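Local coordinates for putative serine phosphatase (Pseudomonas aeruginosa, PDB 6K4E), which probably dephosphorylates phosphothreonine as the metal-dependent PP2C phosphatase of the SiaABC pathway, which controls biofilm formation in response to carbon availability, at residues Gly94-Tyr99 with Leu122-Ala127; Gly139-Ala144 with Leu175-Arg180; Arg183-Ala188 with Val225-Gly230. All coordinates share one frame; numbering follows the deposited sequence.

Contact 1 (Gly94-Tyr99 with Leu122-Ala127)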
ATOM      1  N   GLY B  94       1.365  -3.677  11.095  1.00 34.18           N
ATOM      2  CA  GLY B  94       0.413  -4.333  10.206  1.00 34.64           C
ATOM      3  C   GLY B  94      -1.024  -4.103  10.612  1.00 40.26           C
ATOM      4  O   GLY B  94      -1.954  -4.637   9.998  1.00 40.24           O
ATOM      5  N   ASP B  95      -1.215  -3.273  11.624  1.00 35.49           N
ATOM      6  CA  ASP B  95      -2.537  -2.989  12.153  1.00 35.45           C
ATOM      7  C   ASP B  95      -2.983  -1.626  11.727  1.00 39.33           C
ATOM      8  O   ASP B  95      -2.193  -0.664  11.787  1.00 39.65           O
ATOM      9  CB  ASP B  95      -2.483  -2.959  13.694  1.00 37.03           C
ATOM     10  CG  ASP B  95      -2.694  -4.240  14.482  1.00 43.92           C
ATOM     11  OD1 ASP B  95      -2.451  -5.334  13.924  1.00 42.73           O
ATOM     12  OD2 ASP B  95      -2.963  -4.142  15.697  1.00 46.29           O
ATOM     13  N   PHE B  96      -4.273  -1.506  11.430  1.00 33.43           N
ATOM     14  CA  PHE B  96      -4.879  -0.202  11.149  1.00 34.38           C
ATOM     15  C   PHE B  96      -6.366  -0.252  11.465  1.00 39.98           C
ATOM     16  O   PHE B  96      -6.855  -1.242  11.995  1.00 40.73           O
ATOM     17  CB  PHE B  96      -4.545   0.356   9.732  1.00 36.49           C
ATOM     18  CG  PHE B  96      -5.294  -0.253   8.567  1.00 37.53           C
ATOM     19  CD1 PHE B  96      -4.992  -1.533   8.120  1.00 39.49           C
ATOM     20  CD2 PHE B  96      -6.302   0.457   7.915  1.00 36.91           C
ATOM     21  CE1 PHE B  96      -5.668  -2.083   7.023  1.00 40.97           C
ATOM     22  CE2 PHE B  96      -7.020  -0.121   6.855  1.00 39.21           C
ATOM     23  CZ  PHE B  96      -6.687  -1.371   6.404  1.00 38.16           C
ATOM     24  N   TYR B  97      -7.060   0.837  11.239  1.00 38.57           N
ATOM     25  CA  TYR B  97      -8.473   0.934  11.550  1.00 37.29           C
ATOM     26  C   TYR B  97      -9.142   1.834  10.540  1.00 40.11           C
ATOM     27  O   TYR B  97      -8.484   2.655   9.880  1.00 37.66           O
ATOM     28  CB  TYR B  97      -8.700   1.441  12.979  1.00 37.94           C
ATOM     29  CG  TYR B  97      -7.873   2.647  13.366  1.00 37.40           C
ATOM     30  CD1 TYR B  97      -6.554   2.503  13.779  1.00 38.54           C
ATOM     31  CD2 TYR B  97      -8.442   3.919  13.426  1.00 38.03           C
ATOM     32  CE1 TYR B  97      -5.799   3.602  14.191  1.00 39.30           C
ATOM     33  CE2 TYR B  97      -7.693   5.029  13.837  1.00 37.75           C
ATOM     34  CZ  TYR B  97      -6.370   4.861  14.206  1.00 40.96           C
ATOM     35  OH  TYR B  97      -5.609   5.900  14.652  1.00 42.62           O
ATOM     36  N   VAL B  98     -10.437   1.617  10.377  1.00 35.32           N
ATOM     37  CA  VAL B  98     -11.227   2.342   9.397  1.00 35.50           C
ATOM     38  C   VAL B  98     -12.399   2.999  10.108  1.00 37.65           C
ATOM     39  O   VAL B  98     -12.773   2.607  11.209  1.00 34.18           O
ATOM     40  CB  VAL B  98     -11.685   1.401   8.230  1.00 39.48           C
ATOM     41  CG1 VAL B  98     -10.493   0.951   7.384  1.00 40.06           C
ATOM     42  CG2 VAL B  98     -12.466   0.180   8.736  1.00 37.66           C
ATOM     43  N   TYR B  99     -12.992   3.967   9.458  1.00 35.44           N
ATOM     44  CA  TYR B  99     -14.158   4.682   9.953  1.00 35.64           C
ATOM     45  C   TYR B  99     -14.747   5.409   8.768  1.00 42.70           C
ATOM     46  O   TYR B  99     -14.006   5.976   7.972  1.00 41.58           O
ATOM     47  CB  TYR B  99     -13.766   5.712  11.020  1.00 36.90           C
ATOM     48  CG  TYR B  99     -14.943   6.555  11.456  1.00 38.48           C
ATOM     49  CD1 TYR B  99     -15.990   6.001  12.193  1.00 38.39           C
ATOM     50  CD2 TYR B  99     -14.999   7.909  11.161  1.00 38.87           C
ATOM     51  CE1 TYR B  99     -17.073   6.771  12.601  1.00 38.37           C
ATOM     52  CE2 TYR B  99     -16.082   8.689  11.568  1.00 40.61           C
ATOM     53  CZ  TYR B  99     -17.116   8.111  12.290  1.00 40.63           C
ATOM     54  OH  TYR B  99     -18.197   8.839  12.698  1.00 41.67           O
ATOM     55  N   LEU B 122       3.149  -2.408   4.498  1.00 36.72           N
ATOM     56  CA  LEU B 122       2.862  -2.498   3.061  1.00 36.84           C
ATOM     57  C   LEU B 122       1.458  -3.059   2.818  1.00 40.21           C
ATOM     58  O   LEU B 122       0.722  -2.566   1.959  1.00 38.65           O
ATOM     59  CB  LEU B 122       3.908  -3.368   2.319  1.00 37.01           C
ATOM     60  CG  LEU B 122       5.326  -2.832   2.185  1.00 41.72           C
ATOM     61  CD1 LEU B 122       6.186  -3.796   1.355  1.00 42.58           C
ATOM     62  CD2 LEU B 122       5.349  -1.455   1.538  1.00 43.60           C
ATOM     63  N   MET B 123       1.095  -4.102   3.585  1.00 37.43           N
ATOM     64  CA  MET B 123      -0.201  -4.775   3.548  1.00 36.67           C
ATOM     65  C   MET B 123      -1.334  -3.805   3.920  1.00 38.58           C
ATOM     66  O   MET B 123      -2.389  -3.833   3.308  1.00 38.59           O
ATOM     67  CB  MET B 123      -0.184  -5.985   4.502  1.00 39.36           C
ATOM     68  CG  MET B 123       0.638  -7.177   3.992  1.00 46.28           C
ATOM     69  SD  MET B 123       0.074  -7.850   2.395  1.00 53.43           S
ATOM     70  CE  MET B 123      -1.425  -8.548   2.874  1.00 51.05           C
ATOM     71  N   THR B 124      -1.082  -2.952   4.909  1.00 33.72           N
ATOM     72  CA  THR B 124      -1.945  -1.928   5.481  1.00 33.52           C
ATOM     73  C   THR B 124      -2.351  -0.899   4.383  1.00 38.46           C
ATOM     74  O   THR B 124      -3.505  -0.462   4.349  1.00 39.32           O
ATOM     75  CB  THR B 124      -1.181  -1.401   6.722  1.00 36.29           C
ATOM     76  OG1 THR B 124      -1.917  -1.576   7.909  1.00 42.72           O
ATOM     77  CG2 THR B 124      -0.708  -0.033   6.604  1.00 20.20           C
ATOM     78  N   MET B 125      -1.428  -0.552   3.468  1.00 35.84           N
ATOM     79  CA  MET B 125      -1.694   0.396   2.365  1.00 35.65           C
ATOM     80  C   MET B 125      -2.645  -0.269   1.363  1.00 40.45           C
ATOM     81  O   MET B 125      -3.664   0.310   1.006  1.00 40.44           O
ATOM     82  CB  MET B 125      -0.400   0.857   1.648  1.00 37.85           C
ATOM     83  CG  MET B 125       0.647   1.478   2.538  1.00 41.43           C
ATOM     84  SD  MET B 125       0.109   3.082   3.206  1.00 46.65           S
ATOM     85  CE  MET B 125       0.247   2.753   4.901  1.00 41.05           C
ATOM     86  N   LEU B 126      -2.338  -1.499   0.974  1.00 37.64           N
ATOM     87  CA  LEU B 126      -3.155  -2.285   0.054  1.00 38.24           C
ATOM     88  C   LEU B 126      -4.550  -2.506   0.620  1.00 44.43           C
ATOM     89  O   LEU B 126      -5.527  -2.234  -0.082  1.00 46.33           O
ATOM     90  CB  LEU B 126      -2.475  -3.622  -0.267  1.00 38.55           C
ATOM     91  CG  LEU B 126      -1.189  -3.548  -1.086  1.00 43.20           C
ATOM     92  CD1 LEU B 126      -0.507  -4.918  -1.147  1.00 43.93           C
ATOM     93  CD2 LEU B 126      -1.471  -3.052  -2.507  1.00 45.69           C
ATOM     94  N   ALA B 127      -4.647  -2.929   1.909  1.00 39.78           N
ATOM     95  CA  ALA B 127      -5.917  -3.185   2.579  1.00 38.36           C
ATOM     96  C   ALA B 127      -6.762  -1.919   2.752  1.00 44.47           C
ATOM     97  O   ALA B 127      -7.976  -1.989   2.601  1.00 44.36           O
ATOM     98  CB  ALA B 127      -5.683  -3.857   3.914  1.00 37.87           C
TER
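Phe96 leans from its strand against Thr124 and Ala127 of the helix. Its CG stands between the backbone N and the carbonyl carbon (chi1 77°), which swings the ring onto the helix. Phe96 CB and CG each lie 3.7 Å from Thr124 OG1, and CD1 makes a tight approach of 3.1 Å to that OG1. The hydroxyl is buried with no partner in the model, and a Thr124 chi1 of -121°, off the staggered positions, leaves its rotation uncertain. Farther along, Phe96 CE1 reaches Ala127 CB at 3.6 Å, near the ring plane. CZ, the tip, lies 3.7 Å from both CB and C of Ala127, against the helix backbone. Thr124 O lies over one face, 3.8 Å above the ring plane and offset toward the rim. A flat apolar ring suits this buried layer between strand and helix, and alanine's small methyl lets it come close. Asp95 points away: its OD2 bonds to Thr237 and Thr294, with the side chain about 4 Å from a magnesium ion. A helix nearly parallel to an edge strand (20° between segment axes), beside the magnesium site whose ligands Asp112 and Cys113 lie on neighbouring strand 105-113, fits the PP2C fold, whose helices cover a beta sandwich.

Contact 2 (Gly139-Ala144 with Leu175-Arg180)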
ATOM      1  N   GLY B 139     -21.413  -0.379  -0.409  1.00 52.47           N
ATOM      2  CA  GLY B 139     -21.927   0.528   0.612  1.00 51.66           C
ATOM      3  C   GLY B 139     -21.236   0.288   1.937  1.00 55.33           C
ATOM      4  O   GLY B 139     -20.449  -0.654   2.064  1.00 54.90           O
ATOM      5  N   SER B 140     -21.524   1.134   2.932  1.00 51.06           N
ATOM      6  CA  SER B 140     -20.872   1.052   4.231  1.00 49.75           C
ATOM      7  C   SER B 140     -21.731   0.375   5.312  1.00 52.85           C
ATOM      8  O   SER B 140     -21.313   0.271   6.466  1.00 52.58           O
ATOM      9  CB  SER B 140     -20.442   2.448   4.663  1.00 55.85           C
ATOM     10  OG  SER B 140     -21.570   3.308   4.666  1.00 69.36           O
ATOM     11  N   ARG B 141     -22.889  -0.163   4.912  1.00 49.94           N
ATOM     12  CA  ARG B 141     -23.889  -0.742   5.804  1.00 49.26           C
ATOM     13  C   ARG B 141     -23.903  -2.273   5.883  1.00 53.42           C
ATOM     14  O   ARG B 141     -24.605  -2.825   6.735  1.00 54.02           O
ATOM     15  CB  ARG B 141     -25.279  -0.199   5.417  1.00 47.78           C
ATOM     16  CG  ARG B 141     -25.250   1.332   5.387  1.00 44.57           C
ATOM     17  CD  ARG B 141     -26.586   2.028   5.178  1.00 53.86           C
ATOM     18  NE  ARG B 141     -26.430   3.479   5.335  1.00 57.35           N
ATOM     19  CZ  ARG B 141     -26.035   4.303   4.364  1.00 76.28           C
ATOM     20  NH1 ARG B 141     -25.752   3.831   3.152  1.00 61.33           N
ATOM     21  NH2 ARG B 141     -25.916   5.604   4.600  1.00 66.27           N
ATOM     22  N   ASP B 142     -23.083  -2.954   5.082  1.00 49.39           N
ATOM     23  CA  ASP B 142     -23.081  -4.403   5.093  1.00 49.71           C
ATOM     24  C   ASP B 142     -21.659  -4.902   5.366  1.00 53.69           C
ATOM     25  O   ASP B 142     -20.923  -5.137   4.404  1.00 53.51           O
ATOM     26  CB  ASP B 142     -23.650  -4.911   3.742  1.00 53.60           C
ATOM     27  CG  ASP B 142     -23.960  -6.395   3.620  1.00 64.98           C
ATOM     28  OD1 ASP B 142     -23.412  -7.190   4.418  1.00 64.15           O
ATOM     29  OD2 ASP B 142     -24.669  -6.772   2.664  1.00 74.28           O
ATOM     30  N   PRO B 143     -21.263  -5.090   6.664  1.00 48.65           N
ATOM     31  CA  PRO B 143     -19.886  -5.527   6.975  1.00 46.70           C
ATOM     32  C   PRO B 143     -19.435  -6.821   6.292  1.00 50.12           C
ATOM     33  O   PRO B 143     -18.321  -6.870   5.788  1.00 50.52           O
ATOM     34  CB  PRO B 143     -19.893  -5.637   8.506  1.00 47.01           C
ATOM     35  CG  PRO B 143     -20.925  -4.666   8.929  1.00 50.76           C
ATOM     36  CD  PRO B 143     -22.013  -4.824   7.909  1.00 48.14           C
ATOM     37  N   ALA B 144     -20.294  -7.841   6.229  1.00 47.32           N
ATOM     38  CA  ALA B 144     -19.978  -9.109   5.553  1.00 46.43           C
ATOM     39  C   ALA B 144     -19.695  -8.912   4.072  1.00 49.19           C
ATOM     40  O   ALA B 144     -18.745  -9.520   3.587  1.00 48.62           O
ATOM     41  CB  ALA B 144     -21.083 -10.130   5.752  1.00 47.19           C
ATOM     42  N   LEU B 175     -15.424  -5.600  11.362  1.00 42.63           N
ATOM     43  CA  LEU B 175     -16.137  -4.452  10.807  1.00 43.92           C
ATOM     44  C   LEU B 175     -17.512  -4.356  11.385  1.00 46.02           C
ATOM     45  O   LEU B 175     -18.227  -5.347  11.417  1.00 46.87           O
ATOM     46  CB  LEU B 175     -16.287  -4.594   9.291  1.00 45.79           C
ATOM     47  CG  LEU B 175     -15.218  -4.016   8.418  1.00 52.41           C
ATOM     48  CD1 LEU B 175     -15.550  -4.302   7.014  1.00 54.05           C
ATOM     49  CD2 LEU B 175     -15.123  -2.501   8.582  1.00 56.73           C
ATOM     50  N   VAL B 176     -17.919  -3.152  11.766  1.00 41.68           N
ATOM     51  CA  VAL B 176     -19.223  -2.917  12.369  1.00 40.47           C
ATOM     52  C   VAL B 176     -19.981  -1.778  11.678  1.00 45.53           C
ATOM     53  O   VAL B 176     -19.448  -0.676  11.552  1.00 45.87           O
ATOM     54  CB  VAL B 176     -19.044  -2.627  13.888  1.00 41.98           C
ATOM     55  CG1 VAL B 176     -20.357  -2.234  14.546  1.00 41.82           C
ATOM     56  CG2 VAL B 176     -18.404  -3.805  14.633  1.00 41.05           C
ATOM     57  N   TRP B 177     -21.244  -2.020  11.309  1.00 41.83           N
ATOM     58  CA  TRP B 177     -22.109  -0.949  10.839  1.00 42.53           C
ATOM     59  C   TRP B 177     -23.040  -0.612  12.029  1.00 44.98           C
ATOM     60  O   TRP B 177     -23.838  -1.454  12.442  1.00 43.20           O
ATOM     61  CB  TRP B 177     -22.918  -1.323   9.565  1.00 42.51           C
ATOM     62  CG  TRP B 177     -24.089  -0.411   9.345  1.00 44.40           C
ATOM     63  CD1 TRP B 177     -25.400  -0.716   9.542  1.00 48.34           C
ATOM     64  CD2 TRP B 177     -24.051   0.983   8.994  1.00 44.56           C
ATOM     65  NE1 TRP B 177     -26.186   0.381   9.276  1.00 48.83           N
ATOM     66  CE2 TRP B 177     -25.384   1.447   8.976  1.00 49.32           C
ATOM     67  CE3 TRP B 177     -23.025   1.873   8.628  1.00 45.62           C
ATOM     68  CZ2 TRP B 177     -25.712   2.776   8.677  1.00 48.95           C
ATOM     69  CZ3 TRP B 177     -23.355   3.178   8.303  1.00 47.36           C
ATOM     70  CH2 TRP B 177     -24.685   3.620   8.338  1.00 48.82           C
ATOM     71  N   VAL B 178     -22.876   0.587  12.613  1.00 41.30           N
ATOM     72  CA  VAL B 178     -23.694   1.084  13.726  1.00 40.23           C
ATOM     73  C   VAL B 178     -24.831   1.863  13.110  1.00 44.88           C
ATOM     74  O   VAL B 178     -24.611   2.960  12.612  1.00 45.04           O
ATOM     75  CB  VAL B 178     -22.885   1.966  14.714  1.00 42.31           C
ATOM     76  CG1 VAL B 178     -23.770   2.542  15.830  1.00 41.33           C
ATOM     77  CG2 VAL B 178     -21.714   1.191  15.293  1.00 41.19           C
ATOM     78  N   ASP B 179     -26.016   1.278  13.063  1.00 42.44           N
ATOM     79  CA  ASP B 179     -27.168   1.952  12.476  1.00 43.16           C
ATOM     80  C   ASP B 179     -27.918   2.684  13.595  1.00 47.84           C
ATOM     81  O   ASP B 179     -28.778   2.109  14.236  1.00 47.51           O
ATOM     82  CB  ASP B 179     -28.047   0.928  11.736  1.00 44.58           C
ATOM     83  CG  ASP B 179     -29.101   1.506  10.838  1.00 47.56           C
ATOM     84  OD1 ASP B 179     -29.635   2.599  11.166  1.00 46.46           O
ATOM     85  OD2 ASP B 179     -29.479   0.827   9.870  1.00 52.69           O
ATOM     86  N   ARG B 180     -27.571   3.946  13.840  1.00 47.57           N
ATOM     87  CA  ARG B 180     -28.179   4.752  14.905  1.00 48.34           C
ATOM     88  C   ARG B 180     -29.687   4.968  14.714  1.00 52.69           C
ATOM     89  O   ARG B 180     -30.449   4.800  15.669  1.00 53.94           O
ATOM     90  CB  ARG B 180     -27.421   6.081  15.077  1.00 51.06           C
ATOM     91  CG  ARG B 180     -25.967   5.898  15.574  1.00 59.94           C
ATOM     92  CD  ARG B 180     -25.015   6.968  15.072  1.00 79.76           C
ATOM     93  NE  ARG B 180     -25.270   8.266  15.700  1.00101.13           N
ATOM     94  CZ  ARG B 180     -25.861   9.296  15.098  1.00120.53           C
ATOM     95  NH1 ARG B 180     -26.246   9.201  13.829  1.00107.86           N
ATOM     96  NH2 ARG B 180     -26.062  10.430  15.757  1.00108.01           N
TER
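Trp177 lies beside Arg141, and the two side chains point the same way. Arg141 CG sits 3.5 Å from the centroid of the indole's six-membered ring, only 9° off the normal, a CH-pi contact over the face. With chi2 at -173° the extended arginine chain runs on alongside the indole and brings NE to 3.5 Å from Trp177 CH2, while the guanidinium plane is turned 72° from the ring. A long aliphatic shaft suits arginine to this task, and its charged end continues to a salt bridge between NH2 and Asp104. Ser140 O approaches Trp177 CE3 obliquely, at 3.2 Å; a broad ring can meet arginine chain, serine carbonyl and Pro143 together. Asp179 N lies over the opposite face, offset toward the rim, and Trp177 NE1 makes a weak in-plane hydrogen bond of 3.4 Å to Asp179 OD2. Pro143 CB touches Leu175 CB at 3.8 Å and its CG meets Trp177 CB at 3.9 Å, crossing the tryptophan at about a right angle. Proline suits the first helical turn, where no backbone N-H is needed; Asp142 is the N-cap, its OD1 accepting from Ala145 N. A capped helix start seated on a strand is consistent with the helix-covered beta sandwich of PP2C phosphatases.

Contact 3 (Arg183-Ala188 with Val225-Gly230)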
ATOM      1  N   ARG B 183     -31.580   1.727  15.354  1.00 49.73           N
ATOM      2  CA  ARG B 183     -31.066   1.236  16.625  1.00 49.34           C
ATOM      3  C   ARG B 183     -30.653  -0.235  16.556  1.00 55.83           C
ATOM      4  O   ARG B 183     -31.196  -1.076  17.274  1.00 55.90           O
ATOM      5  CB  ARG B 183     -32.032   1.524  17.789  1.00 50.46           C
ATOM      6  CG  ARG B 183     -31.447   2.535  18.759  1.00 60.42           C
ATOM      7  CD  ARG B 183     -32.244   3.815  18.829  1.00 70.11           C
ATOM      8  NE  ARG B 183     -32.290   4.307  20.206  1.00 81.99           N
ATOM      9  CZ  ARG B 183     -32.621   5.547  20.551  1.00 96.88           C
ATOM     10  NH1 ARG B 183     -32.934   6.441  19.621  1.00 80.58           N
ATOM     11  NH2 ARG B 183     -32.631   5.907  21.830  1.00 82.70           N
ATOM     12  N   GLN B 184     -29.711  -0.550  15.638  1.00 52.30           N
ATOM     13  CA  GLN B 184     -29.191  -1.907  15.524  1.00 50.82           C
ATOM     14  C   GLN B 184     -27.816  -1.891  14.913  1.00 49.91           C
ATOM     15  O   GLN B 184     -27.444  -0.969  14.198  1.00 49.15           O
ATOM     16  CB  GLN B 184     -30.165  -2.923  14.873  1.00 53.22           C
ATOM     17  CG  GLN B 184     -30.281  -2.983  13.370  1.00 51.42           C
ATOM     18  CD  GLN B 184     -31.007  -4.258  12.981  1.00 67.16           C
ATOM     19  OE1 GLN B 184     -30.529  -5.066  12.178  1.00 59.63           O
ATOM     20  NE2 GLN B 184     -32.158  -4.499  13.582  1.00 53.29           N
ATOM     21  N   LEU B 185     -27.029  -2.880  15.283  1.00 45.49           N
ATOM     22  CA  LEU B 185     -25.633  -2.998  14.897  1.00 44.19           C
ATOM     23  C   LEU B 185     -25.442  -4.251  14.058  1.00 47.70           C
ATOM     24  O   LEU B 185     -26.052  -5.278  14.352  1.00 45.44           O
ATOM     25  CB  LEU B 185     -24.856  -3.111  16.224  1.00 43.63           C
ATOM     26  CG  LEU B 185     -23.358  -3.131  16.230  1.00 46.57           C
ATOM     27  CD1 LEU B 185     -22.834  -2.336  17.420  1.00 45.81           C
ATOM     28  CD2 LEU B 185     -22.834  -4.568  16.290  1.00 45.94           C
ATOM     29  N   ALA B 186     -24.597  -4.164  13.006  1.00 44.31           N
ATOM     30  CA  ALA B 186     -24.281  -5.336  12.205  1.00 44.23           C
ATOM     31  C   ALA B 186     -22.784  -5.529  12.319  1.00 46.07           C
ATOM     32  O   ALA B 186     -22.046  -4.569  12.151  1.00 45.57           O
ATOM     33  CB  ALA B 186     -24.692  -5.121  10.752  1.00 45.83           C
ATOM     34  N   PHE B 187     -22.338  -6.727  12.670  1.00 41.93           N
ATOM     35  CA  PHE B 187     -20.914  -7.025  12.805  1.00 41.54           C
ATOM     36  C   PHE B 187     -20.517  -8.230  11.964  1.00 46.40           C
ATOM     37  O   PHE B 187     -21.240  -9.217  11.915  1.00 47.93           O
ATOM     38  CB  PHE B 187     -20.535  -7.276  14.302  1.00 42.60           C
ATOM     39  CG  PHE B 187     -19.196  -7.970  14.502  1.00 42.37           C
ATOM     40  CD1 PHE B 187     -17.996  -7.308  14.237  1.00 43.76           C
ATOM     41  CD2 PHE B 187     -19.138  -9.302  14.887  1.00 42.39           C
ATOM     42  CE1 PHE B 187     -16.767  -7.978  14.354  1.00 42.97           C
ATOM     43  CE2 PHE B 187     -17.913  -9.954  15.017  1.00 43.12           C
ATOM     44  CZ  PHE B 187     -16.744  -9.288  14.769  1.00 40.51           C
ATOM     45  N   ALA B 188     -19.357  -8.162  11.329  1.00 44.01           N
ATOM     46  CA  ALA B 188     -18.790  -9.300  10.596  1.00 44.45           C
ATOM     47  C   ALA B 188     -17.295  -9.272  10.812  1.00 46.86           C
ATOM     48  O   ALA B 188     -16.688  -8.219  10.691  1.00 45.74           O
ATOM     49  CB  ALA B 188     -19.128  -9.234   9.114  1.00 45.34           C
ATOM     50  N   VAL B 225     -27.311  -7.312  16.179  1.00 46.29           N
ATOM     51  CA  VAL B 225     -27.766  -7.161  17.543  1.00 46.41           C
ATOM     52  C   VAL B 225     -28.540  -5.869  17.753  1.00 50.36           C
ATOM     53  O   VAL B 225     -28.227  -4.876  17.101  1.00 51.59           O
ATOM     54  CB  VAL B 225     -26.634  -7.331  18.594  1.00 49.85           C
ATOM     55  CG1 VAL B 225     -26.179  -8.794  18.694  1.00 50.07           C
ATOM     56  CG2 VAL B 225     -25.460  -6.381  18.342  1.00 48.04           C
ATOM     57  N   PRO B 226     -29.528  -5.835  18.676  1.00 45.23           N
ATOM     58  CA  PRO B 226     -30.187  -4.556  18.974  1.00 45.51           C
ATOM     59  C   PRO B 226     -29.134  -3.598  19.535  1.00 50.75           C
ATOM     60  O   PRO B 226     -28.126  -4.035  20.093  1.00 50.56           O
ATOM     61  CB  PRO B 226     -31.236  -4.934  20.030  1.00 47.37           C
ATOM     62  CG  PRO B 226     -30.758  -6.193  20.625  1.00 50.17           C
ATOM     63  CD  PRO B 226     -30.028  -6.917  19.558  1.00 45.88           C
ATOM     64  N   LEU B 227     -29.318  -2.307  19.344  1.00 49.04           N
ATOM     65  CA  LEU B 227     -28.329  -1.344  19.830  1.00 48.60           C
ATOM     66  C   LEU B 227     -28.954  -0.658  21.015  1.00 53.58           C
ATOM     67  O   LEU B 227     -29.922   0.084  20.853  1.00 53.94           O
ATOM     68  CB  LEU B 227     -27.973  -0.376  18.688  1.00 48.31           C
ATOM     69  CG  LEU B 227     -26.853   0.619  18.856  1.00 51.53           C
ATOM     70  CD1 LEU B 227     -25.536  -0.073  19.085  1.00 51.66           C
ATOM     71  CD2 LEU B 227     -26.752   1.477  17.607  1.00 50.30           C
ATOM     72  N   ALA B 228     -28.473  -1.001  22.217  1.00 51.11           N
ATOM     73  CA  ALA B 228     -29.032  -0.495  23.455  1.00 52.05           C
ATOM     74  C   ALA B 228     -28.168   0.615  24.024  1.00 56.18           C
ATOM     75  O   ALA B 228     -26.950   0.499  24.000  1.00 52.39           O
ATOM     76  CB  ALA B 228     -29.187  -1.628  24.469  1.00 52.92           C
ATOM     77  N   PRO B 229     -28.763   1.701  24.550  1.00 57.78           N
ATOM     78  CA  PRO B 229     -27.938   2.767  25.156  1.00 57.59           C
ATOM     79  C   PRO B 229     -27.261   2.291  26.449  1.00 58.86           C
ATOM     80  O   PRO B 229     -27.766   1.398  27.129  1.00 59.06           O
ATOM     81  CB  PRO B 229     -28.954   3.885  25.438  1.00 60.98           C
ATOM     82  CG  PRO B 229     -30.192   3.519  24.658  1.00 66.70           C
ATOM     83  CD  PRO B 229     -30.201   2.023  24.662  1.00 61.73           C
ATOM     84  N   GLY B 230     -26.120   2.886  26.768  1.00 53.70           N
ATOM     85  CA  GLY B 230     -25.355   2.527  27.962  1.00 52.54           C
ATOM     86  C   GLY B 230     -24.358   1.406  27.730  1.00 52.21           C
ATOM     87  O   GLY B 230     -23.786   0.865  28.680  1.00 52.58           O
TER
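Arg183 O accepts the N-H of Leu227 at 3.1 Å from an odd direction: the donor stands above the carbonyl plane, 57° out of it and off any lone pair. The left-handed backbone of Arg183 (phi 39°), uncommon for a residue other than glycine, probably turns the carbonyl this way. Arg183 and Gln184 both face Asp179, which fits a G1 beta bulge at the turn joining strands 171-179 and 184-190. On the other side of strand 184-190, a short antiparallel pairing holds 223-226. Leu185 N bonds almost straight to Val225 O at 3.0 Å, and Val225 N returns a bond of equal length to Leu185 O. Gln184 CA adds a bent, weak CA-H...O contact to Val225 O. Strand 223-226 thereby forms the edge of a five-stranded antiparallel sheet, one of the two layers of the PP2C sandwich. Pro226 falls in a non-hydrogen-bonded pair with Gln184, where a residue without an N-H costs no cross-strand bond. Leu185 CD2 lies 3.8 Å from Val225 CG2, at the sheet's edge. Leu227 CB presses on Arg183 C at 3.4 Å, and a chi1 of -173° carries its branch across Leu185, with Leu227 CD1 and Leu185 CD1 3.9 Å apart. Branched apolar side chains suit these two buried leucines: Leu185 also touches Phe298, and Leu227 touches Phe300, both on strand 293-300 of the other sheet.

In the fold
All three contacts involve one five-stranded sheet, in which strand 95-101 lies at one edge and strand 223-226 at the other. Contact 1 belongs to the metal end: Asp95 is close to magnesium, and strand 95-101 pairs with strand 105-113, whose Asp112 joins Asp238 and Asp291 at one magnesium and Cys113 and Gly115 at another. Contact 2, its centre about 18 Å from that of contact 1, meets it through Val98 CG2 and Leu175 CD2, 3.8 Å apart. Contacts 2 and 3 are closer, centres about 10 Å apart, and are probably joined by two hydrogen bonds, Trp177 N to Ala186 O (2.8 Å) and Asp179 N to Gln184 O (2.9 Å). Contacts 1 and 3 do not touch; their centres are about 25 Å apart.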